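Local coordinates for protein transcription regulator (PDB 3CRJ) that probably binds operator DNA through an N-terminal helix-turn-helix domain and represses transcription, as TetR-family regulators do, at residues F12-A26 with I40-Y54. Sequence-based numbering, arbitrary orientation.
Sequences FSDQTEEIMQATYRA and IADEYGKSTAAVHYY
Where A22 meets Y44, with CA atoms 5.0 Å apart, helix 12-26 crosses the 40-44 helical segment at 118°, the two axes approaching to 8.1 Å. Y44 is the knob of this crossing, set among Q15, E18, I19 and A22. With CG anti to the backbone N (chi1 172°), the Y44 ring runs back along helix 12-26: I19 CG1 stands 3.6 Å from the centroid of the Y44 ring and nearly on its normal, a CH-pi contact, while K46 CD covers the opposite face toward the rim and E18 CB meets the edge. Cutting Y44 back to an alanine is likely to deprive I19 CG1 of its aromatic face and open a gap among Q15, E18 and I19.

Segment 40-54 falls within the predicted helix-turn-helix of the TetR-type DNA-binding domain. G45, at positive phi, breaks the helix at the turn, and S47 N-caps the short following helix, its OG accepting from A49 N. Helix 12-26 touches both helices of the motif, the first through Y44 and I40, the second through I19 CD1, which packs on V51; L61 of helix 58-78 also touches T23 and I40.

Beyond the turn, I19 CD1 reaches Y54 CD2 at 3.7 Å. The Y54 ring turns its edge to the face of F12 (planes at 79°, T-shaped), while Q15 CB and CG lie against its hydroxyl end. At the other end, R25 grips E43 side-on: R25 NE forms a salt bridge to E43 OE1 (2.6 Å), approaching from above the carboxylate plane, and NH2 donates to the backbone O of E43 (3.0 Å). Both acceptors lie close to the guanidinium plane.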
# COMPACT_ATOMS: atom_id res chain seq x y z
N PHE A 12 -35.98 -3.22 -1.05
CA PHE A 12 -34.80 -3.37 -1.91
C PHE A 12 -33.52 -3.01 -1.14
O PHE A 12 -32.49 -3.66 -1.30
CB PHE A 12 -34.93 -2.49 -3.18
CG PHE A 12 -33.81 -2.66 -4.19
CD1 PHE A 12 -32.59 -1.96 -4.06
CD2 PHE A 12 -33.97 -3.51 -5.30
CE1 PHE A 12 -31.55 -2.11 -5.00
CE2 PHE A 12 -32.93 -3.66 -6.25
CZ PHE A 12 -31.72 -2.96 -6.09
N SER A 13 -33.61 -1.97 -0.31
CA SER A 13 -32.49 -1.54 0.54
C SER A 13 -32.19 -2.54 1.66
O SER A 13 -31.04 -2.72 2.06
CB SER A 13 -32.79 -0.16 1.13
OG SER A 13 -33.96 -0.21 1.93
N ASP A 14 -33.25 -3.18 2.15
CA ASP A 14 -33.19 -4.12 3.27
C ASP A 14 -32.37 -5.36 2.89
O ASP A 14 -31.54 -5.82 3.67
CB ASP A 14 -34.60 -4.53 3.72
CG ASP A 14 -35.50 -3.33 4.07
OD1 ASP A 14 -36.71 -3.54 4.33
OD2 ASP A 14 -35.01 -2.17 4.08
N GLN A 15 -32.62 -5.87 1.68
CA GLN A 15 -31.88 -7.00 1.13
C GLN A 15 -30.43 -6.67 0.79
O GLN A 15 -29.53 -7.46 1.03
CB GLN A 15 -32.57 -7.50 -0.14
CG GLN A 15 -33.38 -8.78 0.01
CD GLN A 15 -34.38 -8.71 1.13
OE1 GLN A 15 -34.03 -8.92 2.29
NE2 GLN A 15 -35.63 -8.42 0.79
N THR A 16 -30.23 -5.50 0.19
CA THR A 16 -28.92 -4.99 -0.17
C THR A 16 -28.03 -4.95 1.09
O THR A 16 -26.96 -5.56 1.13
CB THR A 16 -29.07 -3.60 -0.85
OG1 THR A 16 -29.94 -3.72 -1.98
CG2 THR A 16 -27.74 -3.04 -1.31
N GLU A 17 -28.52 -4.27 2.13
CA GLU A 17 -27.85 -4.16 3.43
C GLU A 17 -27.51 -5.50 4.09
O GLU A 17 -26.36 -5.74 4.48
CB GLU A 17 -28.70 -3.32 4.37
CG GLU A 17 -28.33 -1.85 4.41
CD GLU A 17 -27.60 -1.49 5.70
OE1 GLU A 17 -26.79 -2.31 6.16
OE2 GLU A 17 -27.85 -0.39 6.25
N GLU A 18 -28.51 -6.37 4.21
CA GLU A 18 -28.29 -7.72 4.72
C GLU A 18 -27.25 -8.45 3.87
O GLU A 18 -26.43 -9.20 4.41
CB GLU A 18 -29.58 -8.54 4.68
CG GLU A 18 -30.43 -8.51 5.92
CD GLU A 18 -31.46 -9.61 5.87
OE1 GLU A 18 -31.08 -10.78 6.09
OE2 GLU A 18 -32.65 -9.34 5.59
N ILE A 19 -27.30 -8.24 2.55
CA ILE A 19 -26.30 -8.83 1.65
C ILE A 19 -24.92 -8.19 1.80
O ILE A 19 -23.92 -8.90 1.80
CB ILE A 19 -26.74 -8.87 0.16
CG1 ILE A 19 -27.84 -9.94 -0.04
CG2 ILE A 19 -25.56 -9.20 -0.74
CD1 ILE A 19 -28.44 -10.01 -1.47
N MSE A 20 -24.85 -6.86 1.94
CA MSE A 20 -23.57 -6.21 2.20
C MSE A 20 -22.95 -6.77 3.48
O MSE A 20 -21.79 -7.12 3.51
CB MSE A 20 -23.71 -4.70 2.27
CG MSE A 20 -24.00 -4.01 0.92
SE MSE A 20 -22.81 -4.45 -0.61
CE MSE A 20 -23.55 -6.16 -1.20
N GLN A 21 -23.75 -6.89 4.53
CA GLN A 21 -23.27 -7.46 5.79
C GLN A 21 -22.74 -8.89 5.64
O GLN A 21 -21.65 -9.20 6.11
CB GLN A 21 -24.36 -7.37 6.86
CG GLN A 21 -24.48 -5.98 7.41
CD GLN A 21 -25.87 -5.67 7.91
OE1 GLN A 21 -26.51 -4.75 7.43
NE2 GLN A 21 -26.35 -6.46 8.87
N ALA A 22 -23.48 -9.74 4.95
CA ALA A 22 -23.02 -11.09 4.66
C ALA A 22 -21.66 -11.00 3.99
O ALA A 22 -20.72 -11.72 4.37
CB ALA A 22 -23.99 -11.81 3.76
N THR A 23 -21.55 -10.11 3.00
CA THR A 23 -20.31 -9.90 2.25
C THR A 23 -19.16 -9.58 3.19
O THR A 23 -18.15 -10.32 3.22
CB THR A 23 -20.48 -8.80 1.23
OG1 THR A 23 -21.73 -8.99 0.58
CG2 THR A 23 -19.37 -8.87 0.18
N TYR A 24 -19.31 -8.53 3.98
CA TYR A 24 -18.35 -8.23 5.01
C TYR A 24 -17.94 -9.51 5.73
O TYR A 24 -16.75 -9.82 5.77
CB TYR A 24 -18.90 -7.22 6.00
CG TYR A 24 -18.00 -7.02 7.18
CD1 TYR A 24 -17.12 -5.94 7.23
CD2 TYR A 24 -18.04 -7.89 8.27
CE1 TYR A 24 -16.28 -5.74 8.34
CE2 TYR A 24 -17.21 -7.71 9.38
CZ TYR A 24 -16.33 -6.64 9.41
OH TYR A 24 -15.52 -6.47 10.51
N ARG A 25 -18.91 -10.27 6.26
CA ARG A 25 -18.60 -11.45 7.09
C ARG A 25 -17.83 -12.50 6.31
O ARG A 25 -16.92 -13.13 6.84
CB ARG A 25 -19.84 -12.06 7.73
CG ARG A 25 -20.37 -11.30 8.94
CD ARG A 25 -21.39 -12.14 9.70
NE ARG A 25 -22.57 -12.50 8.91
CZ ARG A 25 -23.58 -11.68 8.62
NH1 ARG A 25 -23.59 -10.42 9.07
NH2 ARG A 25 -24.60 -12.11 7.90
N ALA A 26 -18.18 -12.66 5.04
CA ALA A 26 -17.65 -13.72 4.21
C ALA A 26 -16.22 -13.38 3.76
O ALA A 26 -15.30 -14.24 3.83
CB ALA A 26 -18.55 -13.96 3.03
N ILE A 40 -20.86 -16.05 0.28
CA ILE A 40 -21.73 -14.92 0.56
C ILE A 40 -23.14 -15.41 0.88
O ILE A 40 -23.67 -15.11 1.95
CB ILE A 40 -21.76 -13.98 -0.63
CG1 ILE A 40 -20.35 -13.48 -0.92
CG2 ILE A 40 -22.77 -12.85 -0.38
CD1 ILE A 40 -20.25 -12.54 -2.10
N ALA A 41 -23.73 -16.20 -0.01
CA ALA A 41 -25.07 -16.69 0.22
C ALA A 41 -25.18 -17.48 1.51
O ALA A 41 -26.13 -17.29 2.26
CB ALA A 41 -25.57 -17.50 -0.94
N ASP A 42 -24.22 -18.36 1.79
CA ASP A 42 -24.21 -19.07 3.08
C ASP A 42 -24.24 -18.12 4.28
O ASP A 42 -24.87 -18.38 5.29
CB ASP A 42 -23.04 -20.04 3.19
CG ASP A 42 -23.04 -20.80 4.53
OD1 ASP A 42 -22.58 -20.23 5.56
OD2 ASP A 42 -23.52 -21.96 4.57
N GLU A 43 -23.55 -17.00 4.17
CA GLU A 43 -23.56 -16.03 5.24
C GLU A 43 -24.85 -15.20 5.31
O GLU A 43 -25.19 -14.68 6.37
CB GLU A 43 -22.32 -15.15 5.17
CG GLU A 43 -21.15 -15.72 5.96
CD GLU A 43 -21.26 -15.44 7.44
OE1 GLU A 43 -22.29 -14.89 7.88
OE2 GLU A 43 -20.31 -15.77 8.18
N TYR A 44 -25.54 -15.11 4.19
CA TYR A 44 -26.77 -14.34 4.08
C TYR A 44 -27.95 -15.16 4.60
O TYR A 44 -28.91 -14.61 5.15
CB TYR A 44 -26.95 -13.90 2.62
CG TYR A 44 -28.24 -13.24 2.23
CD1 TYR A 44 -28.78 -12.18 2.97
CD2 TYR A 44 -28.89 -13.63 1.07
CE1 TYR A 44 -29.98 -11.55 2.58
CE2 TYR A 44 -30.09 -13.00 0.66
CZ TYR A 44 -30.63 -11.97 1.41
OH TYR A 44 -31.80 -11.37 0.99
N GLY A 45 -27.85 -16.47 4.45
CA GLY A 45 -28.82 -17.39 5.04
C GLY A 45 -29.88 -17.77 4.04
O GLY A 45 -30.70 -18.65 4.29
N LYS A 46 -29.87 -17.09 2.90
CA LYS A 46 -30.78 -17.39 1.81
C LYS A 46 -30.10 -18.12 0.66
O LYS A 46 -28.88 -18.22 0.62
CB LYS A 46 -31.45 -16.11 1.31
CG LYS A 46 -32.80 -15.82 1.96
CD LYS A 46 -32.68 -14.71 2.99
CE LYS A 46 -34.07 -14.23 3.45
NZ LYS A 46 -34.04 -12.82 3.99
N SER A 47 -30.91 -18.67 -0.23
CA SER A 47 -30.49 -19.24 -1.51
C SER A 47 -29.44 -18.41 -2.26
O SER A 47 -29.39 -17.19 -2.16
CB SER A 47 -31.72 -19.37 -2.41
OG SER A 47 -31.32 -19.37 -3.77
N THR A 48 -28.63 -19.10 -3.06
CA THR A 48 -27.64 -18.45 -3.90
C THR A 48 -28.30 -17.47 -4.88
O THR A 48 -27.80 -16.38 -5.10
CB THR A 48 -26.71 -19.49 -4.58
OG1 THR A 48 -25.58 -18.83 -5.15
CG2 THR A 48 -27.39 -20.21 -5.67
N ALA A 49 -29.45 -17.84 -5.41
CA ALA A 49 -30.21 -17.02 -6.34
C ALA A 49 -30.84 -15.80 -5.69
O ALA A 49 -31.26 -14.87 -6.37
CB ALA A 49 -31.30 -17.87 -7.02
N ALA A 50 -30.94 -15.79 -4.37
CA ALA A 50 -31.39 -14.59 -3.68
C ALA A 50 -30.30 -13.49 -3.69
O ALA A 50 -30.62 -12.31 -3.59
CB ALA A 50 -31.85 -14.91 -2.27
N VAL A 51 -29.03 -13.87 -3.82
CA VAL A 51 -28.00 -12.88 -4.11
C VAL A 51 -27.87 -12.56 -5.61
O VAL A 51 -27.74 -11.39 -5.98
CB VAL A 51 -26.62 -13.12 -3.36
CG1 VAL A 51 -26.65 -14.35 -2.49
CG2 VAL A 51 -25.39 -13.05 -4.29
N HIS A 52 -27.97 -13.57 -6.48
CA HIS A 52 -27.92 -13.31 -7.93
C HIS A 52 -29.09 -12.47 -8.45
O HIS A 52 -29.06 -11.97 -9.58
CB HIS A 52 -27.79 -14.58 -8.75
CG HIS A 52 -26.39 -15.06 -8.87
ND1 HIS A 52 -26.03 -16.39 -8.75
CD2 HIS A 52 -25.24 -14.39 -9.08
CE1 HIS A 52 -24.73 -16.51 -8.88
NE2 HIS A 52 -24.22 -15.31 -9.08
N TYR A 53 -30.10 -12.32 -7.60
CA TYR A 53 -31.21 -11.41 -7.87
C TYR A 53 -30.72 -9.96 -7.96
O TYR A 53 -31.22 -9.19 -8.77
CB TYR A 53 -32.31 -11.57 -6.81
CG TYR A 53 -33.53 -10.70 -7.02
CD1 TYR A 53 -33.61 -9.43 -6.45
CD2 TYR A 53 -34.62 -11.16 -7.76
CE1 TYR A 53 -34.74 -8.63 -6.63
CE2 TYR A 53 -35.74 -10.36 -7.95
CZ TYR A 53 -35.79 -9.10 -7.38
OH TYR A 53 -36.90 -8.30 -7.56
N TYR A 54 -29.72 -9.61 -7.15
CA TYR A 54 -29.21 -8.25 -7.10
C TYR A 54 -27.89 -8.07 -7.82
O TYR A 54 -27.63 -7.01 -8.38
CB TYR A 54 -29.09 -7.78 -5.66
CG TYR A 54 -30.42 -7.77 -4.95
CD1 TYR A 54 -31.32 -6.72 -5.14
CD2 TYR A 54 -30.80 -8.81 -4.11
CE1 TYR A 54 -32.55 -6.70 -4.51
CE2 TYR A 54 -32.02 -8.81 -3.47
CZ TYR A 54 -32.90 -7.74 -3.67
OH TYR A 54 -34.13 -7.73 -3.05